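Local coordinates for protein nucleoporin NUP116 (Candida glabrata, PDB 3NF5) that probably serves as a structural constituent of the nuclear pore complex, represented here by its C-terminal pore-targeting domain, at residues A[28-31]-A[32-36]; A[59-62]-A[63-66]; A[140-143]-A[144-147]. All coordinates share one frame; numbering follows the deposited sequence.

Contact 1 (A[28-31]-A[32-36])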
ATOM      1  N   LEU A  28       8.709  21.127  -4.401  1.00 21.98           N
ATOM      2  CA  LEU A  28       8.103  21.760  -3.227  1.00 21.94           C
ATOM      3  C   LEU A  28       9.142  22.436  -2.325  1.00 20.49           C
ATOM      4  O   LEU A  28      10.202  21.885  -2.049  1.00 19.86           O
ATOM      5  CB  LEU A  28       7.304  20.751  -2.428  1.00 20.17           C
ATOM      6  CG  LEU A  28       6.073  20.215  -3.158  1.00 21.63           C
ATOM      7  CD1 LEU A  28       5.392  19.201  -2.195  1.00 18.67           C
ATOM      8  CD2 LEU A  28       5.099  21.330  -3.603  1.00 22.28           C
ATOM      9  N   SER A  29       8.798  23.595  -1.810  1.00 21.05           N
ATOM     10  CA  SER A  29       9.642  24.271  -0.777  1.00 21.34           C
ATOM     11  C   SER A  29       9.671  23.468   0.512  1.00 21.22           C
ATOM     12  O   SER A  29       8.805  22.592   0.700  1.00 20.57           O
ATOM     13  CB  SER A  29       9.074  25.615  -0.434  1.00 21.69           C
ATOM     14  OG  SER A  29       7.830  25.470   0.281  1.00 23.41           O
ATOM     15  N   LYS A  30      10.616  23.774   1.417  1.00 21.17           N
ATOM     16  CA  LYS A  30      10.647  23.117   2.701  1.00 23.57           C
ATOM     17  C   LYS A  30       9.342  23.189   3.480  1.00 23.60           C
ATOM     18  O   LYS A  30       8.993  22.212   4.147  1.00 24.09           O
ATOM     19  CB  LYS A  30      11.828  23.598   3.584  1.00 25.14           C
ATOM     20  CG  LYS A  30      11.877  23.074   4.992  1.00 27.16           C
ATOM     21  CD  LYS A  30      12.815  21.806   5.094  1.00 33.84           C
ATOM     22  CE  LYS A  30      13.282  21.512   6.576  1.00 35.90           C
ATOM     23  NZ  LYS A  30      12.326  20.675   7.389  1.00 37.00           N
ATOM     24  N   TYR A  31       8.600  24.297   3.391  1.00 23.25           N
ATOM     25  CA  TYR A  31       7.316  24.405   4.092  1.00 23.06           C
ATOM     26  C   TYR A  31       6.299  23.443   3.476  1.00 21.15           C
ATOM     27  O   TYR A  31       5.660  22.713   4.216  1.00 21.46           O
ATOM     28  CB  TYR A  31       6.774  25.853   4.048  1.00 24.03           C
ATOM     29  CG  TYR A  31       5.318  26.048   4.469  1.00 29.32           C
ATOM     30  CD1 TYR A  31       4.931  25.990   5.803  1.00 34.85           C
ATOM     31  CD2 TYR A  31       4.340  26.353   3.530  1.00 35.16           C
ATOM     32  CE1 TYR A  31       3.575  26.185   6.174  1.00 36.19           C
ATOM     33  CE2 TYR A  31       2.999  26.539   3.891  1.00 36.90           C
ATOM     34  CZ  TYR A  31       2.623  26.450   5.201  1.00 38.63           C
ATOM     35  OH  TYR A  31       1.278  26.657   5.532  1.00 42.92           O
ATOM     36  N   GLU A  32       6.179  23.429   2.145  1.00 18.20           N
ATOM     37  CA  GLU A  32       5.170  22.609   1.503  1.00 19.36           C
ATOM     38  C   GLU A  32       5.445  21.094   1.584  1.00 18.47           C
ATOM     39  O   GLU A  32       4.479  20.300   1.687  1.00 18.03           O
ATOM     40  CB  GLU A  32       4.917  23.033   0.049  1.00 18.79           C
ATOM     41  CG  GLU A  32       4.298  24.467  -0.047  1.00 23.49           C
ATOM     42  CD  GLU A  32       2.849  24.587   0.491  1.00 32.18           C
ATOM     43  OE1 GLU A  32       2.135  23.523   0.626  1.00 34.22           O
ATOM     44  OE2 GLU A  32       2.418  25.775   0.732  1.00 33.20           O
ATOM     45  N   ILE A  33       6.729  20.694   1.504  1.00 18.77           N
ATOM     46  CA  ILE A  33       7.111  19.266   1.586  1.00 18.07           C
ATOM     47  C   ILE A  33       6.822  18.670   2.985  1.00 18.66           C
ATOM     48  O   ILE A  33       6.742  17.447   3.104  1.00 18.48           O
ATOM     49  CB  ILE A  33       8.581  19.037   1.150  1.00 19.35           C
ATOM     50  CG1 ILE A  33       8.866  17.559   0.826  1.00 20.93           C
ATOM     51  CG2 ILE A  33       9.564  19.507   2.218  1.00 18.42           C
ATOM     52  CD1 ILE A  33       8.272  17.036  -0.523  1.00 19.70           C
ATOM     53  N   GLN A  34       6.648  19.530   4.015  1.00 17.93           N
ATOM     54  CA  GLN A  34       6.258  19.146   5.354  1.00 20.51           C
ATOM     55  C   GLN A  34       4.763  18.860   5.466  1.00 20.37           C
ATOM     56  O   GLN A  34       4.349  18.401   6.482  1.00 19.71           O
ATOM     57  CB  GLN A  34       6.659  20.213   6.428  1.00 21.10           C
ATOM     58  CG  GLN A  34       8.079  20.197   6.720  1.00 23.43           C
ATOM     59  CD  GLN A  34       8.684  21.453   7.431  1.00 27.56           C
ATOM     60  OE1 GLN A  34       9.873  21.451   7.685  1.00 31.88           O
ATOM     61  NE2 GLN A  34       7.918  22.504   7.659  1.00 23.31           N
ATOM     62  N   LYS A  35       3.973  19.131   4.432  1.00 20.92           N
ATOM     63  CA  LYS A  35       2.505  19.009   4.533  1.00 21.67           C
ATOM     64  C   LYS A  35       1.871  18.609   3.172  1.00 20.12           C
ATOM     65  O   LYS A  35       0.932  19.214   2.669  1.00 20.09           O
ATOM     66  CB  LYS A  35       1.879  20.263   5.146  1.00 22.79           C
ATOM     67  CG  LYS A  35       2.196  21.594   4.408  1.00 26.84           C
ATOM     68  CD  LYS A  35       1.187  22.695   4.804  1.00 32.70           C
ATOM     69  CE  LYS A  35       0.265  23.076   3.615  1.00 36.73           C
ATOM     70  NZ  LYS A  35      -0.312  21.868   2.904  1.00 36.62           N
ATOM     71  N   VAL A  36       2.386  17.528   2.599  1.00 17.31           N
ATOM     72  CA  VAL A  36       1.908  17.085   1.332  1.00 17.12           C
ATOM     73  C   VAL A  36       0.520  16.459   1.541  1.00 17.63           C
ATOM     74  O   VAL A  36       0.358  15.563   2.349  1.00 17.56           O
ATOM     75  CB  VAL A  36       2.874  16.076   0.677  1.00 17.69           C
ATOM     76  CG1 VAL A  36       2.210  15.525  -0.613  1.00 14.95           C
ATOM     77  CG2 VAL A  36       4.226  16.809   0.445  1.00 15.76           C
TER
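Ser29 and Ile33 frame one turn of the short helix 30-33, where Ile33 N donates to Ser29 O at 2.9 Å. The far end is looser, since Gln34 N reaches Tyr31 O only through a weak bond. Ser29 is the N-cap: with its OG set between backbone N and carbonyl carbon (chi1 69°), that oxygen accepts from Glu32 N at 3.2 Å and an almost straight 170°. One serine thus engages two amides of the first turn. On the apolar flank, Leu28 CD1 lies 3.7 Å from Val36 CG2 and also meets the CD1 tip of Ile33; backbone bonds from Ile33 and Val36 to Leu57 and Val55 join the turn to a neighbouring loop. The polar flank is led by Glu32, whose carboxylate stands almost perpendicular to the Tyr31 ring and puts OE2 at its edge, 3.3 Å from Tyr31 CE2. Its other oxygen, Glu32 OE1, hydrogen-bonds a glycerol, probably from the crystallisation liquor, and makes a long salt bridge to Lys35 NZ at 3.7 Å. Lys30, bent at chi2 and chi4, curls over so that its NZ donates to Gln34 OE1 at 2.6 Å, in the plane of the amide carbonyl.

Contact 2 (A[59-62]-A[63-66])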
ATOM      1  N   ASP A  59      13.422  15.441   3.861  1.00 24.91           N
ATOM      2  CA  ASP A  59      14.629  14.620   4.002  1.00 25.74           C
ATOM      3  C   ASP A  59      14.514  13.187   3.471  1.00 27.44           C
ATOM      4  O   ASP A  59      15.543  12.545   3.205  1.00 29.04           O
ATOM      5  CB  ASP A  59      15.075  14.568   5.474  1.00 27.02           C
ATOM      6  N   ILE A  60      13.297  12.710   3.249  1.00 26.69           N
ATOM      7  CA  ILE A  60      13.068  11.416   2.629  1.00 26.25           C
ATOM      8  C   ILE A  60      13.485  11.449   1.167  1.00 26.80           C
ATOM      9  O   ILE A  60      12.971  12.280   0.412  1.00 27.27           O
ATOM     10  CB  ILE A  60      11.610  11.065   2.681  1.00 26.38           C
ATOM     11  CG1 ILE A  60      11.173  10.945   4.142  1.00 27.78           C
ATOM     12  CG2 ILE A  60      11.355   9.754   1.920  1.00 24.79           C
ATOM     13  CD1 ILE A  60       9.768  10.330   4.298  1.00 26.51           C
ATOM     14  N   PRO A  61      14.429  10.570   0.754  1.00 26.62           N
ATOM     15  CA  PRO A  61      14.783  10.545  -0.673  1.00 27.20           C
ATOM     16  C   PRO A  61      13.605  10.051  -1.485  1.00 27.26           C
ATOM     17  O   PRO A  61      13.153   8.921  -1.312  1.00 27.46           O
ATOM     18  CB  PRO A  61      15.944   9.557  -0.758  1.00 27.16           C
ATOM     19  CG  PRO A  61      16.482   9.462   0.627  1.00 25.06           C
ATOM     20  CD  PRO A  61      15.321   9.725   1.550  1.00 27.27           C
ATOM     21  N   LEU A  62      13.107  10.904  -2.345  1.00 28.10           N
ATOM     22  CA  LEU A  62      11.841  10.630  -2.984  1.00 28.63           C
ATOM     23  C   LEU A  62      11.803   9.244  -3.706  1.00 28.12           C
ATOM     24  O   LEU A  62      10.808   8.540  -3.648  1.00 27.68           O
ATOM     25  CB  LEU A  62      11.512  11.756  -3.920  1.00 28.75           C
ATOM     26  CG  LEU A  62      11.286  13.088  -3.232  1.00 30.46           C
ATOM     27  CD1 LEU A  62      11.216  14.172  -4.258  1.00 34.26           C
ATOM     28  CD2 LEU A  62      10.045  13.074  -2.346  1.00 29.43           C
ATOM     29  N   GLY A  63      12.900   8.857  -4.351  1.00 26.93           N
ATOM     30  CA  GLY A  63      12.957   7.583  -5.051  1.00 25.93           C
ATOM     31  C   GLY A  63      12.900   6.349  -4.148  1.00 25.11           C
ATOM     32  O   GLY A  63      12.757   5.218  -4.645  1.00 25.98           O
ATOM     33  N   SER A  64      13.034   6.533  -2.836  1.00 23.23           N
ATOM     34  CA  SER A  64      12.867   5.420  -1.906  1.00 22.84           C
ATOM     35  C   SER A  64      11.445   5.146  -1.477  1.00 21.66           C
ATOM     36  O   SER A  64      11.224   4.145  -0.820  1.00 20.53           O
ATOM     37  CB  SER A  64      13.722   5.580  -0.668  1.00 24.12           C
ATOM     38  OG  SER A  64      13.187   6.552   0.216  1.00 26.34           O
ATOM     39  N   ILE A  65      10.473   6.012  -1.826  1.00 20.01           N
ATOM     40  CA  ILE A  65       9.146   5.818  -1.324  1.00 19.99           C
ATOM     41  C   ILE A  65       8.478   4.589  -1.968  1.00 19.72           C
ATOM     42  O   ILE A  65       8.105   3.629  -1.257  1.00 19.54           O
ATOM     43  CB  ILE A  65       8.244   7.070  -1.503  1.00 19.06           C
ATOM     44  CG1 ILE A  65       8.827   8.281  -0.780  1.00 19.85           C
ATOM     45  CG2 ILE A  65       6.818   6.746  -0.996  1.00 21.45           C
ATOM     46  CD1 ILE A  65       8.071   9.559  -1.058  1.00 17.93           C
ATOM     47  N   CYS A  66       8.339   4.596  -3.290  1.00 21.08           N
ATOM     48  CA  CYS A  66       7.808   3.403  -3.987  1.00 21.38           C
ATOM     49  C   CYS A  66       8.790   2.233  -3.981  1.00 21.90           C
ATOM     50  O   CYS A  66       9.950   2.378  -4.413  1.00 21.32           O
ATOM     51  CB  CYS A  66       7.525   3.717  -5.449  1.00 22.64           C
ATOM     52  SG  CYS A  66       6.304   4.976  -5.742  1.00 22.99           S
TER
HETATM   53  O   HOH W   1       9.481   6.548  -4.958  1.00 25.19           O
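Pro61 O is gripped twice by one residue, for both the amide and the hydroxyl of Ser64 donate to it. The two donors come from different directions: Ser64 OG approaches in the carbonyl plane at 2.8 Å from Pro61 O, whereas Ser64 N sits about 40° above that plane. The serine torsion makes the two-pronged grip possible, because a chi1 of 75° sets OG between its backbone N and carbonyl carbon, where OG and N can reach the same acceptor. One residue on, Ile65 N donates to Leu62 O at 3.1 Å with a nearly straight N-H...O path. Leu62 O also accepts from a water 2.7 Å away, and this water takes the hydrogen of Cys66 N, bridging a carbonyl and the amide four residues later.

Around these polar bonds lie the branched side chains. Ile60 CG2 meets Ile65 CG1 at 4.0 Å, the two chains crossing at about a right angle, and Leu62 CD2 comes loosely against Ile65 CD1. Farther out, Leu62 rests on Leu22, Leu25 and Ala26 of helix 22-27, while Ile65 reaches Ile18 and Val41 of the sheet. Two overlapping turns, each closed by a bond from an amide to the carbonyl three residues earlier, are the pattern of successive type I turns, here leading a loop into helix 65-69.

Contact 3 (A[140-143]-A[144-147])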
ATOM      1  N   SER A 140     -14.073  -2.455   4.305  1.00 17.46           N
ATOM      2  CA  SER A 140     -14.834  -3.348   3.426  1.00 17.60           C
ATOM      3  C   SER A 140     -14.030  -4.518   2.864  1.00 18.06           C
ATOM      4  O   SER A 140     -12.797  -4.449   2.793  1.00 19.53           O
ATOM      5  CB  SER A 140     -15.356  -2.547   2.259  1.00 17.80           C
ATOM      6  OG  SER A 140     -14.291  -2.125   1.412  1.00 18.01           O
ATOM      7  N   TYR A 141     -14.727  -5.576   2.488  1.00 17.97           N
ATOM      8  CA  TYR A 141     -14.100  -6.718   1.770  1.00 20.05           C
ATOM      9  C   TYR A 141     -15.094  -7.265   0.766  1.00 21.87           C
ATOM     10  O   TYR A 141     -16.192  -7.616   1.180  1.00 21.83           O
ATOM     11  CB  TYR A 141     -13.732  -7.847   2.702  1.00 20.51           C
ATOM     12  CG  TYR A 141     -13.218  -9.047   1.919  1.00 18.71           C
ATOM     13  CD1 TYR A 141     -12.043  -8.961   1.199  1.00 20.11           C
ATOM     14  CD2 TYR A 141     -13.926 -10.257   1.901  1.00 22.50           C
ATOM     15  CE1 TYR A 141     -11.571 -10.045   0.448  1.00 20.60           C
ATOM     16  CE2 TYR A 141     -13.470 -11.334   1.201  1.00 22.05           C
ATOM     17  CZ  TYR A 141     -12.311 -11.244   0.441  1.00 22.08           C
ATOM     18  OH  TYR A 141     -11.832 -12.354  -0.290  1.00 27.61           O
ATOM     19  N   ASP A 142     -14.690  -7.325  -0.502  1.00 23.33           N
ATOM     20  CA  ASP A 142     -15.517  -7.784  -1.586  1.00 25.22           C
ATOM     21  C   ASP A 142     -15.028  -9.173  -2.055  1.00 25.81           C
ATOM     22  O   ASP A 142     -13.977  -9.300  -2.704  1.00 25.50           O
ATOM     23  CB  ASP A 142     -15.480  -6.803  -2.725  1.00 25.88           C
ATOM     24  CG  ASP A 142     -16.353  -7.236  -3.893  1.00 30.34           C
ATOM     25  OD1 ASP A 142     -16.842  -8.385  -3.882  1.00 33.44           O
ATOM     26  OD2 ASP A 142     -16.558  -6.418  -4.804  1.00 31.93           O
ATOM     27  N   PRO A 143     -15.784 -10.221  -1.696  1.00 26.86           N
ATOM     28  CA  PRO A 143     -15.450 -11.602  -2.058  1.00 27.85           C
ATOM     29  C   PRO A 143     -15.333 -11.856  -3.567  1.00 28.99           C
ATOM     30  O   PRO A 143     -14.663 -12.826  -4.000  1.00 29.23           O
ATOM     31  CB  PRO A 143     -16.629 -12.408  -1.497  1.00 28.79           C
ATOM     32  CG  PRO A 143     -17.421 -11.520  -0.706  1.00 26.64           C
ATOM     33  CD  PRO A 143     -17.053 -10.134  -0.962  1.00 27.01           C
ATOM     34  N   ALA A 144     -16.018 -11.041  -4.352  1.00 28.55           N
ATOM     35  CA  ALA A 144     -15.978 -11.181  -5.791  1.00 29.57           C
ATOM     36  C   ALA A 144     -14.692 -10.660  -6.434  1.00 29.85           C
ATOM     37  O   ALA A 144     -14.143 -11.302  -7.332  1.00 30.75           O
ATOM     38  CB  ALA A 144     -17.172 -10.506  -6.397  1.00 30.50           C
ATOM     39  N   SER A 145     -14.202  -9.493  -5.994  1.00 29.13           N
ATOM     40  CA  SER A 145     -12.969  -8.908  -6.562  1.00 27.57           C
ATOM     41  C   SER A 145     -11.758  -9.271  -5.727  1.00 25.40           C
ATOM     42  O   SER A 145     -10.634  -9.208  -6.223  1.00 25.62           O
ATOM     43  CB  SER A 145     -13.052  -7.381  -6.610  1.00 28.15           C
ATOM     44  OG  SER A 145     -13.329  -6.891  -5.323  1.00 29.80           O
ATOM     45  N   GLY A 146     -11.981  -9.632  -4.458  1.00 21.90           N
ATOM     46  CA  GLY A 146     -10.873  -9.786  -3.498  1.00 20.68           C
ATOM     47  C   GLY A 146     -10.275  -8.474  -2.972  1.00 18.48           C
ATOM     48  O   GLY A 146      -9.203  -8.459  -2.402  1.00 18.60           O
ATOM     49  N   THR A 147     -10.972  -7.371  -3.142  1.00 17.67           N
ATOM     50  CA  THR A 147     -10.496  -6.088  -2.591  1.00 17.29           C
ATOM     51  C   THR A 147     -10.837  -5.949  -1.107  1.00 15.59           C
ATOM     52  O   THR A 147     -11.984  -6.129  -0.685  1.00 16.99           O
ATOM     53  CB  THR A 147     -11.011  -4.906  -3.422  1.00 17.60           C
ATOM     54  OG1 THR A 147     -10.500  -5.031  -4.744  1.00 19.53           O
ATOM     55  CG2 THR A 147     -10.503  -3.536  -2.797  1.00 17.67           C
TER
HETATM   56  O   HOH W   2     -13.519  -3.820  -0.652  1.00 24.11           O
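Asp142 faces two residues at once, Gly146 and Thr147, in the manner of a G1 beta bulge. Its backbone O accepts from Gly146 N at 2.7 Å, while Asp142 N donates to Thr147 O at 3.0 Å. Gly146 adopts a positive phi of 76°, a left-handed conformation that favours glycine, at the last step of the loop before Thr147. The same Asp142 O receives a weak bond from Ser145 N.

Side chains secure the turn as well. With CG anti to the backbone N (chi1 -179°), the Asp142 carboxylate is carried to the Ala144 and Ser145 side of the turn, and OD1 accepts from Ala144 N at 2.8 Å, the donor lying above the carboxylate plane; the spacing is that of an Asx turn. Ser145 OG, 3.3 Å from Asp142 OD2, takes the hydrogen of Thr147 N at 3.2 Å and so forms an ST turn. Pro143 O, by contrast, is buried without a polar partner in the model.

Thr147 O gathers several donors besides Asp142 N. Tyr141 CA lies 3.3 Å from Thr147 O and points its hydrogen at it, and a water that is also bonded to Ser140 OG donates to the same oxygen. Pro143 N lies over one face of the Tyr141 ring, offset toward the rim. Beyond the turn, Tyr141 OH bonds Cys104 O, and its ring stacks edge-to-face with Tyr126 of helix 122-132; Tyr105 OH bonds Ala144 O. Strands 137-142 and 147-152 are thereby joined at the margin of the six-stranded antiparallel sheet by a beta hairpin whose four-residue loop, 143-146, makes three right-handed helical steps and then a left-handed one at Gly146, the site of the bulge.

From the N terminus, contact 1 comes first and closes the turn of helix 30-33, between helix 22-27 and strand 40-43. Contact 2 follows once the chain has passed through strands 40-43 and 47-51, and it shapes the way into helix 65-69. Contact 3 comes last, joining strand 137-142 to strand 147-152. The three are strictly in series, none enclosing or crossing another. Contacts 1 and 2 are neighbours on one side of the domain, their nearest atoms about 5 Å apart, with helix 22-27 lying beside Leu62; contact 3 sits on the opposite side, its centre about 36 Å from that of contact 1, where it serves the far margin of the sheet.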